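Local atomic coordinates of putative flagellar motor switch protein FliN (Thermotoga maritima, PDB entry 1O6A), a protein that probably forms part of the switch complex in the C-ring of the bacterial flagellar motor, which sets the direction of rotation. Residues 55-69 / 79-93. Residues are numbered along the deposited sequence; the frame is centred on the assembly and turned at random. Where two conformers were deposited one is given.
Sequences PVDILVNGKLIARGE and VRITEIVSPKERLEL
Arg-67 and Glu-83, facing each other on neighbouring antiparallel strands, run side by side and join in a two-pronged salt bridge. Arg-67 NH2 meets the syn lone pair of Glu-83 OE2 at 3.0 Å, while NE reaches OE1 from above the carboxylate plane, the two flat groups being turned 65° apart. A bend at chi3 (-58°) swings the guanidinium back over Pro-55, whose CG sits 3.2 Å above its centre. A methionine in place of Arg-67 would probably leave the Glu-83 carboxylate without its mate and free to turn, and Pro-55 without its flat cover. Further along the same face Glu-69 OE2 takes a bond of 3.0 Å from Arg-80 NH1, again with the groups steeply inclined. Long, oppositely charged chains suit this partly exposed face.

Beneath them, Arg-67 O accepts from both Thr-82 N (2.9 Å) and Glu-83 N (3.1 Å), the mark of a classic beta bulge, as the chain turns a corner at Thr-82. Gly-68 suits the shifted register, since a side chain there would run into Arg-80 O. Val-85 N binds Ile-65 O almost straight, ending the pairing before the helix that Ser-86 and Glu-89 open with a capping box.

Apolar branched chains fill the other side. Small Ala-66 lets Ile-84 CG1 approach its CB to 3.7 Å. Ile-65 CG2 touches Leu-93 CD1 (4.0 Å), tying helix 87-94 to the strand. Arg-90 holds Val-85 O with NE and NH2, while its NH1 bonds Val-37 O of the second subunit. The whole is a bulged antiparallel beta hairpin, strands 63-73 and 76-84, whose outer strand carries the sheet on into that subunit through Val-79 and Arg-80, within the FliN C-terminal domain family.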
ATOM      1  N   PRO A  55       3.888 -10.496  -6.716  1.00 12.16           N
ATOM      2  CA  PRO A  55       4.169  -9.075  -6.905  1.00 14.26           C
ATOM      3  C   PRO A  55       3.428  -8.204  -5.875  1.00 14.33           C
ATOM      4  O   PRO A  55       2.532  -8.709  -5.187  1.00 18.72           O
ATOM      5  CB  PRO A  55       3.597  -8.814  -8.310  1.00 15.69           C
ATOM      6  CG  PRO A  55       2.419  -9.760  -8.396  1.00 13.51           C
ATOM      7  CD  PRO A  55       2.897 -10.992  -7.689  1.00 15.29           C
ATOM      8  N   VAL A  56       3.826  -6.948  -5.745  1.00 13.05           N
ATOM      9  CA  VAL A  56       3.141  -6.004  -4.861  1.00 13.51           C
ATOM     10  C   VAL A  56       1.928  -5.465  -5.587  1.00 12.16           C
ATOM     11  O   VAL A  56       1.854  -5.521  -6.830  1.00 13.95           O
ATOM     12  CB  VAL A  56       4.036  -4.834  -4.400  1.00 13.03           C
ATOM     13  CG1 VAL A  56       5.194  -5.393  -3.593  1.00 22.23           C
ATOM     14  CG2 VAL A  56       4.493  -3.971  -5.537  1.00 20.48           C
ATOM     15  N   ASP A  57       0.967  -5.001  -4.829  1.00 14.75           N
ATOM     16  CA  ASP A  57      -0.265  -4.493  -5.412  1.00 14.07           C
ATOM     17  C   ASP A  57      -0.248  -2.981  -5.631  1.00 14.85           C
ATOM     18  O   ASP A  57       0.249  -2.233  -4.792  1.00 16.33           O
ATOM     19  CB  ASP A  57      -1.438  -4.822  -4.511  1.00 15.08           C
ATOM     20  CG  ASP A  57      -1.508  -6.317  -4.214  1.00 25.81           C
ATOM     21  OD1 ASP A  57      -1.550  -7.082  -5.203  1.00 17.67           O
ATOM     22  OD2 ASP A  57      -1.374  -6.800  -3.067  1.00 22.25           O
ATOM     23  N   ILE A  58      -0.875  -2.543  -6.725  1.00 14.62           N
ATOM     24  CA  ILE A  58      -0.894  -1.131  -7.073  1.00 12.15           C
ATOM     25  C   ILE A  58      -2.330  -0.703  -7.201  1.00 12.31           C
ATOM     26  O   ILE A  58      -3.043  -1.234  -8.038  1.00 13.15           O
ATOM     27  CB  ILE A  58      -0.187  -0.903  -8.421  1.00 12.93           C
ATOM     28  CG1 ILE A  58       1.261  -1.401  -8.356  1.00 15.38           C
ATOM     29  CG2 ILE A  58      -0.247   0.561  -8.820  1.00 15.02           C
ATOM     30  CD1 ILE A  58       1.833  -1.656  -9.702  1.00 20.28           C
ATOM     31  N   LEU A  59      -2.758   0.181  -6.303  1.00 12.11           N
ATOM     32  CA  LEU A  59      -4.150   0.624  -6.227  1.00 14.66           C
ATOM     33  C   LEU A  59      -4.236   2.088  -6.647  1.00 15.39           C
ATOM     34  O   LEU A  59      -3.364   2.896  -6.308  1.00 17.69           O
ATOM     35  CB  LEU A  59      -4.688   0.474  -4.811  1.00 14.53           C
ATOM     36  CG  LEU A  59      -4.833  -0.989  -4.367  1.00 19.68           C
ATOM     37  CD1 LEU A  59      -3.517  -1.534  -3.845  1.00 23.27           C
ATOM     38  CD2 LEU A  59      -5.943  -1.121  -3.353  1.00 25.14           C
ATOM     39  N   VAL A  60      -5.319   2.422  -7.332  1.00 15.69           N
ATOM     40  CA  VAL A  60      -5.561   3.782  -7.750  1.00 14.31           C
ATOM     41  C   VAL A  60      -6.915   4.134  -7.187  1.00 16.19           C
ATOM     42  O   VAL A  60      -7.883   3.415  -7.423  1.00 16.43           O
ATOM     43  CB  VAL A  60      -5.452   3.947  -9.278  1.00 16.91           C
ATOM     44  CG1 VAL A  60      -5.730   5.414  -9.667  1.00 21.79           C
ATOM     45  CG2 VAL A  60      -4.076   3.578  -9.746  1.00 18.90           C
ATOM     46  N   ASN A  61      -6.971   5.203  -6.377  1.00 15.88           N
ATOM     47  CA  ASN A  61      -8.149   5.517  -5.585  1.00 19.96           C
ATOM     48  C   ASN A  61      -8.785   4.264  -4.985  1.00 19.11           C
ATOM     49  O   ASN A  61      -9.993   4.076  -5.056  1.00 19.11           O
ATOM     50  CB  ASN A  61      -9.174   6.294  -6.424  1.00 19.96           C
ATOM     51  CG  ASN A  61      -8.708   7.673  -6.807  1.00 26.66           C
ATOM     52  OD1 ASN A  61      -7.657   8.144  -6.390  1.00 25.33           O
ATOM     53  ND2 ASN A  61      -9.514   8.345  -7.619  1.00 25.47           N
ATOM     54  N   GLY A  62      -7.963   3.385  -4.421  1.00 20.19           N
ATOM     55  CA  GLY A  62      -8.467   2.205  -3.727  1.00 19.53           C
ATOM     56  C   GLY A  62      -8.824   1.005  -4.584  1.00 19.60           C
ATOM     57  O   GLY A  62      -9.264   0.006  -4.059  1.00 20.73           O
ATOM     58  N   LYS A  63      -8.646   1.100  -5.898  1.00 18.61           N
ATOM     59  CA  LYS A  63      -9.000   0.013  -6.824  1.00 17.93           C
ATOM     60  C   LYS A  63      -7.723  -0.653  -7.328  1.00 15.93           C
ATOM     61  O   LYS A  63      -6.807   0.018  -7.737  1.00 13.13           O
ATOM     62  CB  LYS A  63      -9.771   0.579  -8.033  1.00 19.00           C
ATOM     63  CG  LYS A  63     -11.060   1.304  -7.669  1.00 24.25           C
ATOM     64  CD  LYS A  63     -12.164   0.349  -7.233  1.00 28.80           C
ATOM     65  CE  LYS A  63     -13.447   1.149  -6.861  1.00 43.06           C
ATOM     66  NZ  LYS A  63     -14.478   0.310  -6.152  1.00 46.18           N
ATOM     67  N   LEU A  64      -7.667  -1.973  -7.285  1.00 15.78           N
ATOM     68  CA  LEU A  64      -6.508  -2.709  -7.757  1.00 17.42           C
ATOM     69  C   LEU A  64      -6.494  -2.678  -9.266  1.00 17.18           C
ATOM     70  O   LEU A  64      -7.408  -3.190  -9.906  1.00 16.63           O
ATOM     71  CB  LEU A  64      -6.569  -4.150  -7.268  1.00 18.04           C
ATOM     72  CG  LEU A  64      -5.435  -5.040  -7.726  1.00 17.25           C
ATOM     73  CD1 LEU A  64      -4.147  -4.649  -7.044  1.00 16.14           C
ATOM     74  CD2 LEU A  64      -5.825  -6.495  -7.466  1.00 21.76           C
ATOM     75  N   ILE A  65      -5.511  -2.017  -9.861  1.00 14.27           N
ATOM     76  CA  ILE A  65      -5.442  -2.032 -11.333  1.00 15.64           C
ATOM     77  C   ILE A  65      -4.191  -2.708 -11.874  1.00 16.50           C
ATOM     78  O   ILE A  65      -4.113  -3.008 -13.067  1.00 17.69           O
ATOM     79  CB  ILE A  65      -5.568  -0.644 -11.932  1.00 19.06           C
ATOM     80  CG1 ILE A  65      -4.437   0.244 -11.508  1.00 19.01           C
ATOM     81  CG2 ILE A  65      -6.932   0.044 -11.607  1.00 21.35           C
ATOM     82  CD1 ILE A  65      -4.011   1.122 -12.641  1.00 32.53           C
ATOM     83  N   ALA A  66      -3.218  -2.941 -11.014  1.00 13.63           N
ATOM     84  CA  ALA A  66      -1.926  -3.449 -11.450  1.00 13.98           C
ATOM     85  C   ALA A  66      -1.164  -4.104 -10.312  1.00 15.13           C
ATOM     86  O   ALA A  66      -1.526  -3.972  -9.137  1.00 13.53           O
ATOM     87  CB  ALA A  66      -1.109  -2.326 -12.058  1.00 15.76           C
ATOM     88  N   ARG A  67      -0.152  -4.868 -10.678  1.00 12.77           N
ATOM     89  CA  ARG A  67       0.808  -5.419  -9.707  1.00 14.81           C
ATOM     90  C   ARG A  67       2.203  -5.234 -10.269  1.00 14.69           C
ATOM     91  O   ARG A  67       2.360  -4.965 -11.486  1.00 13.71           O
ATOM     92  CB  ARG A  67       0.479  -6.888  -9.422  1.00 16.05           C
ATOM     93  CG  ARG A  67      -0.922  -7.100  -8.825  1.00 19.50           C
ATOM     94  CD  ARG A  67      -1.146  -8.446  -7.971  1.00 17.88           C
ATOM     95  NE  ARG A  67      -0.852  -9.576  -8.808  1.00 29.47           N
ATOM     96  CZ  ARG A  67      -0.748 -10.826  -8.370  1.00 31.80           C
ATOM     97  NH1 ARG A  67      -0.943 -11.089  -7.105  1.00 24.44           N
ATOM     98  NH2 ARG A  67      -0.418 -11.799  -9.209  1.00 30.20           N
ATOM     99  N   GLY A  68       3.214  -5.284  -9.419  1.00 12.88           N
ATOM    100  CA  GLY A  68       4.554  -5.072  -9.880  1.00 14.53           C
ATOM    101  C   GLY A  68       5.642  -5.490  -8.940  1.00 13.93           C
ATOM    102  O   GLY A  68       5.419  -6.139  -7.916  1.00 15.03           O
ATOM    103  N   GLU A  69       6.847  -5.130  -9.319  1.00 15.08           N
ATOM    104  CA  GLU A  69       8.041  -5.456  -8.550  1.00 15.93           C
ATOM    105  C   GLU A  69       8.742  -4.173  -8.104  1.00 15.94           C
ATOM    106  O   GLU A  69       8.726  -3.150  -8.776  1.00 13.59           O
ATOM    107  CB  GLU A  69       8.961  -6.380  -9.352  1.00 19.06           C
ATOM    108  CG  GLU A  69       9.471  -5.808 -10.650  1.00 17.69           C
ATOM    109  CD  GLU A  69      10.309  -6.795 -11.481  1.00 17.90           C
ATOM    110  OE1 GLU A  69      10.750  -7.828 -10.920  1.00 20.32           O
ATOM    111  OE2 GLU A  69      10.540  -6.515 -12.678  1.00 19.66           O
ATOM    112  N   VAL A  79       7.946   1.145  -8.274  1.00 17.50           N
ATOM    113  CA  VAL A  79       7.430  -0.145  -8.710  0.60 15.96           C
ATOM    114  C   VAL A  79       7.462  -0.188 -10.249  1.00 15.31           C
ATOM    115  O   VAL A  79       7.143   0.806 -10.921  1.00 16.50           O
ATOM    116  CB  VAL A  79       6.020  -0.417  -8.042  0.60 17.02           C
ATOM    117  CG1 VAL A  79       4.941   0.557  -8.537  0.60 16.49           C
ATOM    118  CG2 VAL A  79       5.576  -1.862  -8.222  0.60 20.11           C
ATOM    119  N   ARG A  80       7.900  -1.315 -10.805  1.00 13.81           N
ATOM    120  CA  ARG A  80       7.825  -1.570 -12.227  1.00 14.55           C
ATOM    121  C   ARG A  80       6.610  -2.454 -12.419  1.00 15.58           C
ATOM    122  O   ARG A  80       6.487  -3.507 -11.765  1.00 17.46           O
ATOM    123  CB  ARG A  80       9.070  -2.299 -12.698  1.00 14.62           C
ATOM    124  CG  ARG A  80       9.058  -2.585 -14.211  1.00 20.53           C
ATOM    125  CD  ARG A  80      10.199  -3.443 -14.602  1.00 23.76           C
ATOM    126  NE  ARG A  80      11.453  -2.720 -14.429  1.00 25.53           N
ATOM    127  CZ  ARG A  80      12.435  -3.091 -13.635  1.00 24.14           C
ATOM    128  NH1 ARG A  80      12.367  -4.199 -12.915  1.00 22.35           N
ATOM    129  NH2 ARG A  80      13.526  -2.351 -13.574  1.00 27.72           N
ATOM    130  N   ILE A  81       5.707  -2.028 -13.289  1.00 15.64           N
ATOM    131  CA  ILE A  81       4.471  -2.770 -13.539  0.50 14.87           C
ATOM    132  C   ILE A  81       4.794  -4.108 -14.232  1.00 14.51           C
ATOM    133  O   ILE A  81       5.448  -4.138 -15.287  1.00 15.27           O
ATOM    134  CB  ILE A  81       3.501  -1.901 -14.381  0.50 13.26           C
ATOM    135  CG1 ILE A  81       2.928  -0.783 -13.503  0.50 17.12           C
ATOM    136  CG2 ILE A  81       2.387  -2.731 -15.009  0.50 15.52           C
ATOM    137  CD1 ILE A  81       2.232   0.310 -14.270  0.50 16.02           C
ATOM    138  N   THR A  82       4.305  -5.192 -13.647  1.00 14.37           N
ATOM    139  CA  THR A  82       4.424  -6.534 -14.211  1.00 14.66           C
ATOM    140  C   THR A  82       3.079  -7.110 -14.669  1.00 17.75           C
ATOM    141  O   THR A  82       3.052  -8.049 -15.430  1.00 16.03           O
ATOM    142  CB  THR A  82       5.070  -7.488 -13.246  1.00 15.55           C
ATOM    143  OG1 THR A  82       4.308  -7.592 -12.024  1.00 15.75           O
ATOM    144  CG2 THR A  82       6.478  -7.004 -12.835  1.00 19.11           C
ATOM    145  N   GLU A  83       1.971  -6.599 -14.142  1.00 13.16           N
ATOM    146  CA  GLU A  83       0.643  -7.057 -14.503  1.00 14.87           C
ATOM    147  C   GLU A  83      -0.250  -5.821 -14.500  1.00 14.50           C
ATOM    148  O   GLU A  83      -0.197  -5.011 -13.592  1.00 13.84           O
ATOM    149  CB  GLU A  83       0.069  -8.078 -13.511  1.00 16.31           C
ATOM    150  CG  GLU A  83       0.838  -9.385 -13.380  1.00 22.08           C
ATOM    151  CD  GLU A  83       0.350 -10.219 -12.215  1.00 32.42           C
ATOM    152  OE1 GLU A  83      -0.861 -10.159 -11.892  1.00 28.08           O
ATOM    153  OE2 GLU A  83       1.182 -10.897 -11.587  1.00 28.77           O
ATOM    154  N   ILE A  84      -1.066  -5.658 -15.506  1.00 14.67           N
ATOM    155  CA  ILE A  84      -2.017  -4.522 -15.465  1.00 14.38           C
ATOM    156  C   ILE A  84      -3.277  -4.822 -16.253  1.00 18.19           C
ATOM    157  O   ILE A  84      -3.222  -5.533 -17.216  1.00 16.18           O
ATOM    158  CB  ILE A  84      -1.303  -3.240 -15.915  1.00 14.09           C
ATOM    159  CG1 ILE A  84      -2.152  -1.997 -15.630  1.00 17.23           C
ATOM    160  CG2 ILE A  84      -0.886  -3.330 -17.415  1.00 19.39           C
ATOM    161  CD1 ILE A  84      -1.356  -0.719 -15.730  1.00 19.10           C
ATOM    162  N   VAL A  85      -4.425  -4.284 -15.820  1.00 15.82           N
ATOM    163  CA  VAL A  85      -5.657  -4.436 -16.588  1.00 18.04           C
ATOM    164  C   VAL A  85      -5.621  -3.515 -17.795  1.00 18.71           C
ATOM    165  O   VAL A  85      -4.809  -2.573 -17.864  1.00 16.72           O
ATOM    166  CB  VAL A  85      -6.894  -4.174 -15.732  1.00 15.23           C
ATOM    167  CG1 VAL A  85      -7.005  -5.139 -14.557  1.00 19.74           C
ATOM    168  CG2 VAL A  85      -6.925  -2.758 -15.234  1.00 17.81           C
ATOM    169  N   SER A  86      -6.498  -3.769 -18.758  1.00 18.58           N
ATOM    170  CA  SER A  86      -6.568  -2.926 -19.962  1.00 19.67           C
ATOM    171  C   SER A  86      -6.951  -1.480 -19.601  1.00 19.18           C
ATOM    172  O   SER A  86      -7.585  -1.241 -18.561  1.00 19.62           O
ATOM    173  CB  SER A  86      -7.572  -3.476 -20.965  1.00 20.96           C
ATOM    174  OG  SER A  86      -8.893  -3.255 -20.497  1.00 22.81           O
ATOM    175  N   PRO A  87      -6.564  -0.511 -20.439  1.00 19.62           N
ATOM    176  CA  PRO A  87      -6.949   0.882 -20.191  1.00 19.47           C
ATOM    177  C   PRO A  87      -8.461   1.060 -20.056  1.00 17.83           C
ATOM    178  O   PRO A  87      -8.880   1.827 -19.220  1.00 19.24           O
ATOM    179  CB  PRO A  87      -6.386   1.636 -21.410  1.00 19.12           C
ATOM    180  CG  PRO A  87      -5.270   0.774 -21.880  1.00 21.15           C
ATOM    181  CD  PRO A  87      -5.742  -0.623 -21.665  1.00 18.26           C
ATOM    182  N   LYS A  88      -9.250   0.338 -20.830  1.00 18.74           N
ATOM    183  CA  LYS A  88     -10.697   0.352 -20.676  1.00 21.88           C
ATOM    184  C   LYS A  88     -11.129  -0.167 -19.301  1.00 21.66           C
ATOM    185  O   LYS A  88     -12.002   0.418 -18.665  1.00 19.58           O
ATOM    186  CB  LYS A  88     -11.340  -0.500 -21.760  1.00 23.49           C
ATOM    187  CG  LYS A  88     -12.849  -0.372 -21.805  1.00 34.27           C
ATOM    188  CD  LYS A  88     -13.431  -1.017 -23.069  1.00 41.80           C
ATOM    189  CE  LYS A  88     -14.780  -1.699 -22.789  1.00 45.24           C
ATOM    190  NZ  LYS A  88     -14.613  -3.128 -22.389  1.00 51.93           N
ATOM    191  N   GLU A  89     -10.511  -1.251 -18.824  1.00 22.93           N
ATOM    192  CA  GLU A  89     -10.857  -1.779 -17.494  1.00 21.50           C
ATOM    193  C   GLU A  89     -10.448  -0.832 -16.374  1.00 19.92           C
ATOM    194  O   GLU A  89     -11.107  -0.778 -15.333  1.00 19.41           O
ATOM    195  CB  GLU A  89     -10.262  -3.167 -17.281  1.00 26.21           C
ATOM    196  CG  GLU A  89     -10.882  -4.217 -18.214  1.00 28.16           C
ATOM    197  CD  GLU A  89     -10.169  -5.574 -18.206  1.00 40.22           C
ATOM    198  OE1 GLU A  89      -8.915  -5.653 -18.099  1.00 41.64           O
ATOM    199  OE2 GLU A  89     -10.877  -6.596 -18.345  1.00 48.92           O
ATOM    200  N   ARG A  90      -9.386  -0.057 -16.582  1.00 17.49           N
ATOM    201  CA  ARG A  90      -8.943   0.892 -15.558  1.00 18.59           C
ATOM    202  C   ARG A  90     -10.024   1.985 -15.397  1.00 19.20           C
ATOM    203  O   ARG A  90     -10.369   2.389 -14.287  1.00 18.89           O
ATOM    204  CB  ARG A  90      -7.609   1.545 -15.959  1.00 21.53           C
ATOM    205  CG  ARG A  90      -6.414   0.636 -15.974  1.00 20.39           C
ATOM    206  CD  ARG A  90      -5.175   1.224 -16.620  1.00 22.99           C
ATOM    207  NE  ARG A  90      -4.581   0.266 -17.546  1.00 18.12           N
ATOM    208  CZ  ARG A  90      -3.479   0.462 -18.243  1.00 19.42           C
ATOM    209  NH1 ARG A  90      -2.807   1.615 -18.176  1.00 18.27           N
ATOM    210  NH2 ARG A  90      -3.049  -0.519 -19.035  1.00 19.01           N
ATOM    211  N   LEU A  91     -10.552   2.455 -16.517  1.00 18.98           N
ATOM    212  CA  LEU A  91     -11.650   3.421 -16.490  1.00 19.77           C
ATOM    213  C   LEU A  91     -12.875   2.893 -15.787  1.00 21.53           C
ATOM    214  O   LEU A  91     -13.518   3.623 -15.022  1.00 25.87           O
ATOM    215  CB  LEU A  91     -12.048   3.806 -17.913  1.00 21.70           C
ATOM    216  CG  LEU A  91     -11.411   5.075 -18.426  1.00 30.66           C
ATOM    217  CD1 LEU A  91     -11.934   5.337 -19.839  1.00 31.81           C
ATOM    218  CD2 LEU A  91     -11.707   6.275 -17.476  1.00 33.52           C
ATOM    219  N   GLU A  92     -13.229   1.646 -16.088  1.00 23.22           N
ATOM    220  CA  GLU A  92     -14.430   1.026 -15.539  1.00 26.08           C
ATOM    221  C   GLU A  92     -14.312   0.968 -14.028  1.00 25.58           C
ATOM    222  O   GLU A  92     -15.242   1.317 -13.315  1.00 25.62           O
ATOM    223  CB  GLU A  92     -14.629  -0.396 -16.085  1.00 27.67           C
ATOM    224  CG  GLU A  92     -15.189  -0.466 -17.504  1.00 33.68           C
ATOM    225  CD  GLU A  92     -15.119  -1.865 -18.131  1.00 42.54           C
ATOM    226  OE1 GLU A  92     -14.640  -2.830 -17.480  1.00 45.02           O
ATOM    227  OE2 GLU A  92     -15.546  -2.007 -19.300  1.00 51.90           O
ATOM    228  N   LEU A  93     -13.163   0.513 -13.550  1.00 23.73           N
ATOM    229  CA  LEU A  93     -12.946   0.317 -12.122  1.00 22.72           C
ATOM    230  C   LEU A  93     -12.966   1.639 -11.384  1.00 22.57           C
ATOM    231  O   LEU A  93     -13.477   1.729 -10.270  1.00 23.21           O
ATOM    232  CB  LEU A  93     -11.597  -0.343 -11.886  1.00 24.77           C
ATOM    233  CG  LEU A  93     -11.521  -1.848 -12.082  1.00 25.51           C
ATOM    234  CD1 LEU A  93     -10.087  -2.289 -12.162  1.00 27.43           C
ATOM    235  CD2 LEU A  93     -12.215  -2.563 -10.930  1.00 27.77           C
TER